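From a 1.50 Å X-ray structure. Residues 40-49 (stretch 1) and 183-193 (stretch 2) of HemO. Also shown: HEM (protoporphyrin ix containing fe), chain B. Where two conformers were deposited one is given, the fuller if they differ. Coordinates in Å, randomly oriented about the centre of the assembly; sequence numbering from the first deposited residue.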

# COMPACT_ATOMS: atom_id res chain seq x y z
N GLU A 40 -14.04 0.13 -15.90
CA GLU A 40 -14.31 1.40 -15.26
C GLU A 40 -13.97 1.35 -13.76
O GLU A 40 -13.27 2.19 -13.22
CB GLU A 40 -15.77 1.78 -15.45
CG GLU A 40 -16.20 3.02 -14.70
CD GLU A 40 -17.69 3.32 -14.77
OE1 GLU A 40 -18.46 2.56 -15.44
OE2 GLU A 40 -18.09 4.34 -14.16
N ASN A 41 -14.45 0.32 -13.08
CA ASN A 41 -14.10 0.17 -11.68
C ASN A 41 -12.61 -0.14 -11.46
O ASN A 41 -12.04 0.28 -10.42
CB ASN A 41 -15.02 -0.84 -10.99
CG ASN A 41 -16.25 -0.20 -10.42
OD1 ASN A 41 -16.71 0.85 -10.87
ND2 ASN A 41 -16.75 -0.81 -9.35
N TYR A 42 -11.98 -0.88 -12.36
CA TYR A 42 -10.54 -1.19 -12.21
C TYR A 42 -9.76 0.10 -12.32
O TYR A 42 -8.73 0.28 -11.62
CB TYR A 42 -10.01 -2.22 -13.23
CG TYR A 42 -8.61 -2.68 -12.95
CD1 TYR A 42 -8.31 -3.44 -11.83
CD2 TYR A 42 -7.55 -2.36 -13.81
CE1 TYR A 42 -7.02 -3.89 -11.59
CE2 TYR A 42 -6.30 -2.81 -13.58
CZ TYR A 42 -6.01 -3.56 -12.47
OH TYR A 42 -4.73 -3.94 -12.21
N ILE A 43 -10.22 1.01 -13.16
CA ILE A 43 -9.52 2.30 -13.30
C ILE A 43 -9.66 3.08 -12.00
O ILE A 43 -8.71 3.73 -11.55
CB ILE A 43 -10.03 3.07 -14.56
CG1 ILE A 43 -9.39 2.45 -15.80
CG2 ILE A 43 -9.71 4.51 -14.43
CD1 ILE A 43 -10.03 2.86 -17.13
N LYS A 44 -10.81 3.00 -11.36
CA LYS A 44 -10.98 3.64 -10.06
C LYS A 44 -9.99 3.08 -9.05
O LYS A 44 -9.41 3.84 -8.24
CB LYS A 44 -12.41 3.41 -9.57
CG LYS A 44 -13.47 3.51 -10.70
CD LYS A 44 -14.89 3.40 -10.12
CE LYS A 44 -15.97 3.72 -11.10
NZ LYS A 44 -17.13 4.23 -10.36
N PHE A 45 -9.78 1.80 -9.10
CA PHE A 45 -8.84 1.13 -8.24
C PHE A 45 -7.43 1.62 -8.54
O PHE A 45 -6.65 1.88 -7.64
CB PHE A 45 -8.94 -0.38 -8.40
CG PHE A 45 -7.99 -1.12 -7.57
CD1 PHE A 45 -8.15 -1.10 -6.21
CD2 PHE A 45 -6.93 -1.84 -8.12
CE1 PHE A 45 -7.25 -1.73 -5.40
CE2 PHE A 45 -6.04 -2.50 -7.30
CZ PHE A 45 -6.23 -2.46 -5.95
N LEU A 46 -7.08 1.67 -9.82
CA LEU A 46 -5.75 2.14 -10.18
C LEU A 46 -5.54 3.59 -9.72
O LEU A 46 -4.40 3.96 -9.33
CB LEU A 46 -5.57 2.03 -11.70
CG LEU A 46 -5.33 0.65 -12.31
CD1 LEU A 46 -5.07 0.78 -13.81
CD2 LEU A 46 -4.26 -0.16 -11.71
N LYS A 47 -6.56 4.43 -9.81
CA LYS A 47 -6.46 5.84 -9.35
C LYS A 47 -6.15 5.89 -7.84
O LYS A 47 -5.23 6.59 -7.40
CB LYS A 47 -7.69 6.69 -9.77
CG LYS A 47 -7.73 6.93 -11.23
CD LYS A 47 -9.03 7.52 -11.61
CE LYS A 47 -9.08 7.74 -13.14
NZ LYS A 47 -10.35 8.45 -13.50
N LEU A 48 -6.87 5.10 -7.07
CA LEU A 48 -6.66 4.98 -5.65
C LEU A 48 -5.22 4.52 -5.35
O LEU A 48 -4.52 5.14 -4.54
CB LEU A 48 -7.71 4.05 -5.04
CG LEU A 48 -7.31 3.27 -3.78
CD1 LEU A 48 -7.19 4.26 -2.65
CD2 LEU A 48 -8.37 2.16 -3.53
N GLN A 49 -4.78 3.46 -6.04
CA GLN A 49 -3.43 2.94 -5.88
C GLN A 49 -2.41 4.04 -6.24
O GLN A 49 -1.37 4.16 -5.57
CB GLN A 49 -3.22 1.68 -6.75
CG GLN A 49 -4.05 0.46 -6.38
CD GLN A 49 -3.47 -0.28 -5.22
OE1 GLN A 49 -2.82 -1.33 -5.38
NE2 GLN A 49 -3.69 0.24 -4.01
N PHE A 183 -5.67 6.84 5.70
CA PHE A 183 -5.59 7.63 4.48
C PHE A 183 -6.00 6.80 3.24
O PHE A 183 -6.73 7.28 2.40
CB PHE A 183 -4.19 8.22 4.31
CG PHE A 183 -3.99 8.99 3.01
CD1 PHE A 183 -4.67 10.18 2.79
CD2 PHE A 183 -3.21 8.49 1.99
CE1 PHE A 183 -4.50 10.86 1.65
CE2 PHE A 183 -3.04 9.21 0.82
CZ PHE A 183 -3.71 10.38 0.67
N TYR A 184 -5.54 5.56 3.14
CA TYR A 184 -5.97 4.69 2.07
C TYR A 184 -7.48 4.64 1.95
O TYR A 184 -8.01 4.78 0.85
CB TYR A 184 -5.40 3.30 2.20
CG TYR A 184 -5.53 2.44 0.94
CD1 TYR A 184 -4.58 2.41 -0.04
CD2 TYR A 184 -6.64 1.66 0.72
CE1 TYR A 184 -4.72 1.65 -1.19
CE2 TYR A 184 -6.77 0.89 -0.41
CZ TYR A 184 -5.81 0.85 -1.34
OH TYR A 184 -5.97 0.11 -2.48
N LYS A 185 -8.17 4.49 3.07
CA LYS A 185 -9.62 4.45 3.00
C LYS A 185 -10.24 5.81 2.67
O LYS A 185 -11.25 5.85 2.00
CB LYS A 185 -10.21 3.92 4.30
CG LYS A 185 -9.83 2.46 4.59
CD LYS A 185 -10.64 1.77 5.71
CE LYS A 185 -10.25 2.23 7.06
NZ LYS A 185 -11.12 1.62 8.14
N VAL A 186 -9.68 6.91 3.16
CA VAL A 186 -10.18 8.24 2.77
C VAL A 186 -10.13 8.37 1.24
O VAL A 186 -11.13 8.77 0.60
CB VAL A 186 -9.35 9.40 3.40
CG1 VAL A 186 -9.64 10.74 2.70
CG2 VAL A 186 -9.57 9.46 4.90
N VAL A 187 -9.01 8.01 0.63
CA VAL A 187 -8.86 8.08 -0.81
C VAL A 187 -9.86 7.15 -1.55
O VAL A 187 -10.46 7.53 -2.56
CB VAL A 187 -7.40 7.82 -1.26
CG1 VAL A 187 -7.30 7.82 -2.74
CG2 VAL A 187 -6.49 8.85 -0.61
N LEU A 188 -10.00 5.92 -1.05
CA LEU A 188 -10.88 4.94 -1.63
C LEU A 188 -12.29 5.51 -1.64
O LEU A 188 -12.97 5.47 -2.67
CB LEU A 188 -10.77 3.64 -0.82
CG LEU A 188 -11.62 2.45 -1.29
CD1 LEU A 188 -11.12 1.18 -0.63
CD2 LEU A 188 -13.12 2.57 -1.09
N ARG A 189 -12.72 6.04 -0.51
CA ARG A 189 -14.09 6.61 -0.42
C ARG A 189 -14.31 7.77 -1.39
O ARG A 189 -15.35 7.88 -2.07
CB ARG A 189 -14.40 7.02 0.99
CG ARG A 189 -14.45 5.96 2.04
CD ARG A 189 -14.25 6.50 3.45
NE ARG A 189 -14.20 5.49 4.48
CZ ARG A 189 -13.40 5.51 5.55
NH1 ARG A 189 -12.53 6.52 5.74
NH2 ARG A 189 -13.40 4.50 6.40
N GLU A 190 -13.38 8.68 -1.45
CA GLU A 190 -13.56 9.82 -2.33
C GLU A 190 -13.64 9.32 -3.75
O GLU A 190 -14.51 9.74 -4.57
CB GLU A 190 -12.40 10.83 -2.16
CG GLU A 190 -12.40 11.48 -0.79
CD GLU A 190 -11.56 12.75 -0.73
OE1 GLU A 190 -11.12 13.20 -1.83
OE2 GLU A 190 -11.34 13.26 0.40
N THR A 191 -12.78 8.37 -4.09
CA THR A 191 -12.67 7.85 -5.41
C THR A 191 -13.90 7.04 -5.88
O THR A 191 -14.30 7.17 -7.00
CB THR A 191 -11.43 7.03 -5.46
OG1 THR A 191 -10.34 7.87 -5.06
CG2 THR A 191 -11.06 6.59 -6.90
N PHE A 192 -14.43 6.19 -5.02
CA PHE A 192 -15.56 5.33 -5.33
C PHE A 192 -16.89 5.99 -4.95
O PHE A 192 -17.93 5.34 -5.03
CB PHE A 192 -15.36 3.96 -4.68
CG PHE A 192 -14.41 3.06 -5.41
CD1 PHE A 192 -13.01 3.07 -5.13
CD2 PHE A 192 -14.85 2.18 -6.41
CE1 PHE A 192 -12.18 2.27 -5.79
CE2 PHE A 192 -13.99 1.32 -7.03
CZ PHE A 192 -12.62 1.38 -6.75
N GLY A 193 -16.92 7.26 -4.56
CA GLY A 193 -18.19 7.91 -4.30
C GLY A 193 -18.94 7.47 -3.06
O GLY A 193 -20.16 7.46 -3.02
CHA HEM B . -0.45 -8.51 4.36
CHB HEM B . -4.46 -9.47 1.82
CHC HEM B . -4.88 -4.74 0.72
CHD HEM B . -1.13 -3.74 3.67
C1A HEM B . -1.44 -9.19 3.69
C2A HEM B . -1.56 -10.66 3.56
C3A HEM B . -2.67 -10.89 2.86
C4A HEM B . -3.30 -9.62 2.53
CMA HEM B . -3.21 -12.28 2.46
CAA HEM B . -0.58 -11.77 4.04
CBA HEM B . 0.36 -12.13 2.89
CGA HEM B . 1.44 -13.10 3.32
O1A HEM B . 1.69 -13.20 4.56
O2A HEM B . 2.02 -13.78 2.42
C1B HEM B . -4.93 -8.29 1.29
C2B HEM B . -6.07 -8.16 0.41
C3B HEM B . -6.22 -6.84 0.12
C4B HEM B . -5.12 -6.12 0.77
CMB HEM B . -6.89 -9.40 -0.03
CAB HEM B . -7.24 -6.19 -0.81
CBB HEM B . -8.48 -6.65 -0.91
C1C HEM B . -3.87 -4.08 1.37
C2C HEM B . -3.56 -2.66 1.25
C3C HEM B . -2.57 -2.39 2.12
C4C HEM B . -2.13 -3.61 2.73
CMC HEM B . -4.37 -1.68 0.39
CAC HEM B . -1.90 -1.05 2.40
CBC HEM B . -2.53 0.08 2.08
C1D HEM B . -0.65 -4.93 4.11
C2D HEM B . 0.46 -5.03 5.01
C3D HEM B . 0.67 -6.49 5.26
C4D HEM B . -0.34 -7.14 4.45
CMD HEM B . 1.24 -3.85 5.61
CAD HEM B . 1.75 -7.18 6.09
CBD HEM B . 1.22 -7.79 7.35
CGD HEM B . 2.45 -8.31 8.07
O1D HEM B . 3.06 -7.51 8.82
O2D HEM B . 2.77 -9.53 7.94
NA HEM B . -2.51 -8.61 3.05
NB HEM B . -4.41 -7.02 1.51
NC HEM B . -2.97 -4.60 2.26
ND HEM B . -1.14 -6.21 3.77
FE HEM B . -2.81 -6.61 2.75
O HOH W 1 -1.63 -6.71 1.20

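Helices distant in sequence often pack through a few side chains laid over aromatic rings, with no hydrogen bond between them, and this pair from HemO is a clear example. Residues 40-49 are helical throughout, and the second helix, already under way at Phe183, runs toward Phe192, with the chain turning through a Schellman motif at Gly193, whose positive phi suits glycine. The axes approach to 9.4 Å and run roughly antiparallel, at 144°. The backbones come nearest where the CA atoms of Leu48 and Leu188 lie 5.8 Å apart; one turn along each helix, Lys44 CA and Thr191 CA are 6.5 Å apart.

Leu48 is the centre of the contact and loses the most surface to the other helix. Both of its methyls meet Tyr184 and Leu188: CD1 sits over one face of the Tyr184 ring, 3.9 Å from the centroid, and also meets Val187 CG1 at 3.6 Å, while Leu48 CD2 lies 3.6 Å from Tyr184 CZ and 3.9 Å from Leu188 CB. The opposite face of Tyr184 is covered by the heme methyl CMC, which approaches Tyr184 CZ to 3.4 Å, so the ring is sandwiched between leucine and cofactor. At the ring's edge, Gln49 NE2 comes within 2.7 Å of Tyr184 OH, but the angle is poor for a hydrogen bond.

One turn back along the first helix the same arrangement recurs, again with the aliphatic group from the first helix and the ring from the second. Lys44 lays its CB over a face of the Phe192 ring, 3.8 Å from the centroid, a use of lysine's apolar stem that leaves NZ free to make a long salt bridge with Glu40 OE2 at 3.9 Å. Thr191 suits the close approach beside it: its OG1 is satisfied within its own helix, donating to Val187 O at 2.5 Å, while its methyl CG2 packs 3.5 Å from Lys44 O.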